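Side-chain contacts in diguanylate cyclase (Pseudomonas aeruginosa, PDB 5M3C), which pairs a GGDEF domain with an EAL domain and, in this model, holds guanosine-5'-triphosphate and calcium ions: residues B[300-303]-B[304-308]; B[268-272]-B[273-277]; B[239-242]-B[243-247]. All coordinates share one frame; numbering follows the deposited sequence.

Interaction 1 (B[300-303]-B[304-308]); sequences LEIT and ESFIM. With CA (calcium ion), chain H.
The backbone oxygen of T303 is gripped by two N-H groups where strand 298-303 of the EAL-domain barrel turns straight into the short helix 304-307. I307 N gives the better-directed bond, 3.1 Å from T303 O, lying in the carbonyl plane and nearly straight at 167°. F306 N reaches T303 O from above that plane with a more bent N-H (135°), so the first turn carries both an i+4 (alpha-type) and an i+3 (3-10-type) bond. T303 sits at the N-cap position, but its hydroxyl does not cap the helix. With OG1 anti to the backbone N (chi1 -175°), it pairs instead with S305 OG at 3.2 Å, where either hydroxyl could donate, and OG1 also has a weak hydrogen bond with D332 OD2. That same rotation sends T303 CG2 across F306 at about a right angle, 3.4 Å from F306 CB.

One residue earlier, I302 CG2 packs on I307 CG1 at 3.7 Å and also approaches F306 CD1, obliquely to the ring. L318 of helix 312-324 adds to this apolar patch. At the helix start E304 OE2 accepts a hydrogen bond from G334 N, and just after it M308 O hydrogen-bonds the Y337 hydroxyl of the second subunit. E301 leaves the strand on the other side from I302: its OE2 forms a salt bridge with K352 NZ, while its OE1 binds the calcium ion at 2.1 Å.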
loop_
_atom_site.group_PDB
_atom_site.type_symbol
_atom_site.label_atom_id
_atom_site.label_comp_id
_atom_site.label_asym_id
_atom_site.label_seq_id
_atom_site.Cartn_x
_atom_site.Cartn_y
_atom_site.Cartn_z
ATOM N N LEU B 300 18.513 -13.263 7.844
ATOM C CA LEU B 300 17.990 -11.900 7.910
ATOM C C LEU B 300 16.470 -11.895 7.826
ATOM O O LEU B 300 15.896 -12.264 6.801
ATOM C CB LEU B 300 18.568 -11.049 6.779
ATOM C CG LEU B 300 20.087 -10.890 6.797
ATOM C CD1 LEU B 300 20.559 -10.198 5.528
ATOM C CD2 LEU B 300 20.538 -10.124 8.031
ATOM N N GLU B 301 15.825 -11.475 8.911
ATOM C CA GLU B 301 14.369 -11.405 8.960
ATOM C C GLU B 301 13.905 -10.043 8.471
ATOM O O GLU B 301 14.450 -9.021 8.870
ATOM C CB GLU B 301 13.865 -11.637 10.388
ATOM C CG GLU B 301 14.070 -13.052 10.909
ATOM C CD GLU B 301 13.570 -13.231 12.330
ATOM O OE1 GLU B 301 12.967 -12.282 12.877
ATOM O OE2 GLU B 301 13.777 -14.319 12.904
ATOM N N ILE B 302 12.898 -10.029 7.605
ATOM C CA ILE B 302 12.362 -8.772 7.097
ATOM C C ILE B 302 10.846 -8.753 7.243
ATOM O O ILE B 302 10.169 -9.710 6.879
ATOM C CB ILE B 302 12.745 -8.549 5.623
ATOM C CG1 ILE B 302 14.209 -8.942 5.398
ATOM C CG2 ILE B 302 12.504 -7.099 5.229
ATOM C CD1 ILE B 302 14.745 -8.594 4.027
ATOM N N THR B 303 10.321 -7.658 7.780
ATOM C CA THR B 303 8.896 -7.558 8.073
ATOM C C THR B 303 8.059 -7.549 6.792
ATOM O O THR B 303 8.387 -6.856 5.826
ATOM C CB THR B 303 8.585 -6.303 8.920
ATOM O OG1 THR B 303 7.200 -6.293 9.283
ATOM C CG2 THR B 303 8.917 -5.026 8.159
ATOM N N GLU B 304 6.982 -8.332 6.795
ATOM C CA GLU B 304 6.079 -8.422 5.648
ATOM C C GLU B 304 5.651 -7.039 5.172
ATOM O O GLU B 304 5.875 -6.667 4.016
ATOM C CB GLU B 304 4.843 -9.249 6.017
ATOM C CG GLU B 304 3.903 -9.529 4.853
ATOM C CD GLU B 304 2.609 -10.190 5.292
ATOM O OE1 GLU B 304 2.039 -10.968 4.499
ATOM O OE2 GLU B 304 2.158 -9.934 6.429
ATOM N N SER B 305 5.044 -6.282 6.082
ATOM C CA SER B 305 4.501 -4.961 5.770
ATOM C C SER B 305 5.447 -4.123 4.913
ATOM O O SER B 305 5.002 -3.333 4.080
ATOM C CB SER B 305 4.163 -4.209 7.061
ATOM O OG SER B 305 5.270 -4.173 7.945
ATOM N N PHE B 306 6.749 -4.297 5.118
ATOM C CA PHE B 306 7.749 -3.555 4.357
ATOM C C PHE B 306 8.016 -4.204 3.007
ATOM O O PHE B 306 8.034 -3.526 1.980
ATOM C CB PHE B 306 9.063 -3.455 5.135
ATOM C CG PHE B 306 10.180 -2.838 4.346
ATOM C CD1 PHE B 306 11.008 -3.623 3.561
ATOM C CD2 PHE B 306 10.395 -1.472 4.378
ATOM C CE1 PHE B 306 12.034 -3.057 2.826
ATOM C CE2 PHE B 306 11.417 -0.898 3.644
ATOM C CZ PHE B 306 12.239 -1.692 2.868
ATOM N N ILE B 307 8.228 -5.517 3.011
ATOM C CA ILE B 307 8.570 -6.238 1.787
ATOM C C ILE B 307 7.450 -6.176 0.749
ATOM O O ILE B 307 7.715 -6.168 -0.455
ATOM C CB ILE B 307 8.936 -7.707 2.076
ATOM C CG1 ILE B 307 10.452 -7.845 2.226
ATOM C CG2 ILE B 307 8.452 -8.617 0.957
ATOM C CD1 ILE B 307 10.955 -9.274 2.205
ATOM N N MET B 308 6.205 -6.127 1.212
ATOM C CA MET B 308 5.063 -6.034 0.302
ATOM C C MET B 308 4.853 -4.601 -0.192
ATOM O O MET B 308 4.025 -4.351 -1.069
ATOM C CB MET B 308 3.797 -6.557 0.983
ATOM C CG MET B 308 3.837 -8.050 1.269
ATOM S SD MET B 308 4.229 -9.034 -0.194
ATOM C CE MET B 308 4.277 -10.683 0.504
HETATM CA CA CA H . 11.809 -11.168 14.277
#

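Interaction 2 (B[268-272]-B[273-277]); sequences VNLAG and AQLGQ. With CA (calcium ion), chain H.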
loop_
_atom_site.group_PDB
_atom_site.type_symbol
_atom_site.label_atom_id
_atom_site.label_comp_id
_atom_site.label_asym_id
_atom_site.label_seq_id
_atom_site.Cartn_x
_atom_site.Cartn_y
_atom_site.Cartn_z
ATOM N N VAL B 268 18.335 -12.308 12.550
ATOM C CA VAL B 268 18.347 -10.905 12.946
ATOM C C VAL B 268 17.420 -10.079 12.065
ATOM O O VAL B 268 17.425 -10.216 10.841
ATOM C CB VAL B 268 19.764 -10.312 12.880
ATOM C CG1 VAL B 268 19.727 -8.818 13.150
ATOM C CG2 VAL B 268 20.669 -11.006 13.881
ATOM N N ASN B 269 16.620 -9.225 12.695
ATOM C CA ASN B 269 15.719 -8.345 11.963
ATOM C C ASN B 269 16.515 -7.300 11.192
ATOM O O ASN B 269 17.489 -6.745 11.698
ATOM C CB ASN B 269 14.742 -7.658 12.914
ATOM C CG ASN B 269 13.748 -8.626 13.528
ATOM O OD1 ASN B 269 13.150 -9.447 12.833
ATOM N ND2 ASN B 269 13.560 -8.527 14.839
ATOM N N LEU B 270 16.090 -7.041 9.961
ATOM C CA LEU B 270 16.745 -6.062 9.111
ATOM C C LEU B 270 15.784 -4.921 8.810
ATOM O O LEU B 270 14.881 -5.062 7.990
ATOM C CB LEU B 270 17.204 -6.719 7.810
ATOM C CG LEU B 270 18.231 -5.946 6.987
ATOM C CD1 LEU B 270 19.561 -5.882 7.718
ATOM C CD2 LEU B 270 18.401 -6.594 5.622
ATOM N N ALA B 271 15.980 -3.793 9.487
ATOM C CA ALA B 271 15.157 -2.608 9.270
ATOM C C ALA B 271 15.059 -2.285 7.786
ATOM O O ALA B 271 15.980 -2.562 7.019
ATOM C CB ALA B 271 15.730 -1.422 10.029
ATOM N N GLY B 272 13.938 -1.698 7.383
ATOM C CA GLY B 272 13.702 -1.381 5.977
ATOM C C GLY B 272 14.826 -0.582 5.343
ATOM O O GLY B 272 15.263 -0.885 4.233
ATOM N N ALA B 273 15.300 0.435 6.056
ATOM C CA ALA B 273 16.299 1.353 5.520
ATOM C C ALA B 273 17.646 0.672 5.284
ATOM O O ALA B 273 18.369 1.032 4.352
ATOM C CB ALA B 273 16.466 2.548 6.444
ATOM N N GLN B 274 17.985 -0.307 6.120
ATOM C CA GLN B 274 19.229 -1.055 5.952
ATOM C C GLN B 274 19.294 -1.687 4.570
ATOM O O GLN B 274 20.371 -1.832 3.996
ATOM C CB GLN B 274 19.355 -2.156 7.002
ATOM C CG GLN B 274 19.534 -1.659 8.423
ATOM C CD GLN B 274 19.810 -2.792 9.391
ATOM O OE1 GLN B 274 18.992 -3.096 10.259
ATOM N NE2 GLN B 274 20.963 -3.430 9.237
ATOM N N LEU B 275 18.136 -2.070 4.045
ATOM C CA LEU B 275 18.065 -2.691 2.731
ATOM C C LEU B 275 18.359 -1.650 1.658
ATOM O O LEU B 275 18.862 -1.975 0.583
ATOM C CB LEU B 275 16.684 -3.305 2.507
ATOM C CG LEU B 275 16.673 -4.619 1.727
ATOM C CD1 LEU B 275 17.328 -5.727 2.540
ATOM C CD2 LEU B 275 15.251 -5.004 1.357
ATOM N N GLY B 276 18.046 -0.395 1.967
ATOM C CA GLY B 276 18.296 0.717 1.061
ATOM C C GLY B 276 19.764 1.082 0.951
ATOM O O GLY B 276 20.168 1.755 0.002
ATOM N N GLN B 277 20.568 0.647 1.921
ATOM C CA GLN B 277 22.010 0.900 1.894
ATOM C C GLN B 277 22.659 0.230 0.685
ATOM O O GLN B 277 22.529 -0.982 0.499
ATOM C CB GLN B 277 22.684 0.404 3.176
ATOM C CG GLN B 277 22.734 1.431 4.295
ATOM C CD GLN B 277 23.789 1.104 5.340
ATOM O OE1 GLN B 277 23.805 0.010 5.903
ATOM N NE2 GLN B 277 24.675 2.059 5.604
HETATM CA CA CA H . 11.809 -11.168 14.277
#
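L270 and Q274 make the close-packed half of this turn. The Q274 chain, extended beyond CG, reaches back toward the residues leaving the strand. There A271 N donates to Q274 OE1 at 3.2 Å, a bent bond (138°) whose donor stands well above the amide plane. L270 CD1 comes over that same side of the amide, 3.5 Å from Q274 CD. The second branch of L270 crosses L275 at about a right angle, CD2 meeting L275 CD1 at 3.4 Å. L270, Q274 and L275 are all buried; L246 of helix 238-259 borders Q274, and I238 touches A271.

The solvent side is looser. A273 and G276 are exposed, and the turn beneath them is poorly bonded: Q274 N reaches A271 O only weakly, and L275 N approaches G272 O (3.1 Å) from above the carbonyl plane. At the opposite end of the segment, N269 OD1 binds the calcium ion at 2.6 Å, together with E210, E301 and D331. N269, on the strand that runs on toward this short helix, thus belongs to the metal site at the mouth of the EAL barrel.

Interaction 3 (B[239-242]-B[243-247]); sequences LPLG and DWVLE
L241 and V245, one helical turn apart, line up on the same flank of helix 238-259, with L241 CD1 and V245 CG2 in loose contact at 4.4 Å. V245 carries CG1 anti to its backbone N (chi1 170°), which leaves CG2 beside that N, turned back along the helix to sit 3.2 Å from L241 O. The same methyl lies in the plane of the W244 ring, at its edge.

W244 itself leans away from the earlier turn. Its CB rests on the backbone, 3.4 Å from P240 O, while the ring runs outward to stack with H248, and NE1 hydrogen-bonds D189 OD1. L186 touches W244, L241 and P240, tying this face to helix 168-187.

D243 and L246 leave in other directions. D243 CB passes L239 O at 3.4 Å, and OD2 then forms a salt bridge with R283 of helix 280-291. L246 lies along the carbonyl of G242, CG 3.5 Å from G242 O, before meeting L270 and L287.

Beneath these side chains the backbone bonds are regular; V245 N to L241 O, at 2.8 Å and 162°, is one of four in succession. The helix connects two neighbouring parallel strands, 206-217 and 266-269, as part of a beta-alpha-beta crossover, the repeating element of TIM-like barrels such as the EAL domain.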
loop_
_atom_site.group_PDB
_atom_site.type_symbol
_atom_site.label_atom_id
_atom_site.label_comp_id
_atom_site.label_asym_id
_atom_site.label_seq_id
_atom_site.Cartn_x
_atom_site.Cartn_y
_atom_site.Cartn_z
ATOM N N LEU B 239 20.417 3.287 10.713
ATOM C CA LEU B 239 21.521 2.707 9.956
ATOM C C LEU B 239 22.681 2.354 10.889
ATOM O O LEU B 239 23.182 1.231 10.852
ATOM C CB LEU B 239 21.975 3.647 8.834
ATOM C CG LEU B 239 20.936 3.902 7.735
ATOM C CD1 LEU B 239 21.503 4.814 6.657
ATOM C CD2 LEU B 239 20.448 2.596 7.124
ATOM N N PRO B 240 23.102 3.306 11.740
ATOM C CA PRO B 240 24.101 3.002 12.766
ATOM C C PRO B 240 23.655 1.868 13.692
ATOM O O PRO B 240 24.471 1.033 14.091
ATOM C CB PRO B 240 24.210 4.311 13.554
ATOM C CG PRO B 240 23.760 5.371 12.615
ATOM C CD PRO B 240 22.733 4.734 11.729
ATOM N N LEU B 241 22.369 1.847 14.028
ATOM C CA LEU B 241 21.818 0.815 14.900
ATOM C C LEU B 241 21.905 -0.555 14.242
ATOM O O LEU B 241 22.411 -1.507 14.835
ATOM C CB LEU B 241 20.362 1.133 15.243
ATOM C CG LEU B 241 19.641 0.146 16.166
ATOM C CD1 LEU B 241 20.302 0.090 17.533
ATOM C CD2 LEU B 241 18.174 0.520 16.305
ATOM N N GLY B 242 21.411 -0.644 13.011
ATOM C CA GLY B 242 21.391 -1.903 12.275
ATOM C C GLY B 242 22.782 -2.467 12.068
ATOM O O GLY B 242 23.002 -3.674 12.203
ATOM N N ASP B 243 23.723 -1.586 11.742
ATOM C CA ASP B 243 25.107 -1.984 11.537
ATOM C C ASP B 243 25.661 -2.570 12.828
ATOM O O ASP B 243 26.274 -3.642 12.827
ATOM C CB ASP B 243 25.953 -0.786 11.105
ATOM C CG ASP B 243 26.997 -1.155 10.072
ATOM O OD1 ASP B 243 26.616 -1.370 8.901
ATOM O OD2 ASP B 243 28.194 -1.226 10.428
ATOM N N TRP B 244 25.434 -1.858 13.929
ATOM C CA TRP B 244 25.835 -2.327 15.251
ATOM C C TRP B 244 25.234 -3.695 15.531
ATOM O O TRP B 244 25.929 -4.612 15.962
ATOM C CB TRP B 244 25.375 -1.346 16.330
ATOM C CG TRP B 244 25.888 -1.683 17.698
ATOM C CD1 TRP B 244 27.024 -1.211 18.280
ATOM C CD2 TRP B 244 25.286 -2.569 18.653
ATOM N NE1 TRP B 244 27.171 -1.746 19.536
ATOM C CE2 TRP B 244 26.117 -2.582 19.790
ATOM C CE3 TRP B 244 24.127 -3.349 18.655
ATOM C CZ2 TRP B 244 25.827 -3.343 20.918
ATOM C CZ3 TRP B 244 23.841 -4.104 19.778
ATOM C CH2 TRP B 244 24.687 -4.096 20.893
ATOM N N VAL B 245 23.934 -3.821 15.285
ATOM C CA VAL B 245 23.233 -5.076 15.530
ATOM C C VAL B 245 23.843 -6.213 14.713
ATOM O O VAL B 245 24.128 -7.287 15.250
ATOM C CB VAL B 245 21.731 -4.957 15.207
ATOM C CG1 VAL B 245 21.066 -6.327 15.221
ATOM C CG2 VAL B 245 21.053 -4.029 16.199
ATOM N N LEU B 246 24.049 -5.978 13.420
ATOM C CA LEU B 246 24.601 -7.010 12.548
ATOM C C LEU B 246 25.978 -7.482 13.021
ATOM O O LEU B 246 26.194 -8.679 13.233
ATOM C CB LEU B 246 24.682 -6.510 11.106
ATOM C CG LEU B 246 23.367 -6.560 10.325
ATOM C CD1 LEU B 246 23.510 -5.840 8.994
ATOM C CD2 LEU B 246 22.921 -7.999 10.113
ATOM N N GLU B 247 26.902 -6.541 13.188
ATOM C CA GLU B 247 28.271 -6.872 13.576
ATOM C C GLU B 247 28.304 -7.696 14.858
ATOM O O GLU B 247 28.976 -8.730 14.933
ATOM C CB GLU B 247 29.093 -5.596 13.764
ATOM C CG GLU B 247 30.565 -5.847 14.054
ATOM C CD GLU B 247 31.379 -4.567 14.138
ATOM O OE1 GLU B 247 32.625 -4.655 14.164
ATOM O OE2 GLU B 247 30.775 -3.474 14.178
#

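In the fold
All three interactions belong to the EAL domain and come along the chain in the order 3, 2, 1. Interaction 3 lies on helix 238-259, which leads into strand 266-269 of interaction 2; strand 298-303 of interaction 1 is the next in the same sheet. Interaction 2 is in the middle, its centre about 9 Å from those of the other two, whose centres are about 17 Å apart. V268 packs on V245 and Q274 on G242, while E301 O probably accepts a hydrogen bond from L270 N where the two strands run side by side. Helix and adjacent barrel strands thus place N269 and E301 on one calcium site, which E210 and D331 complete.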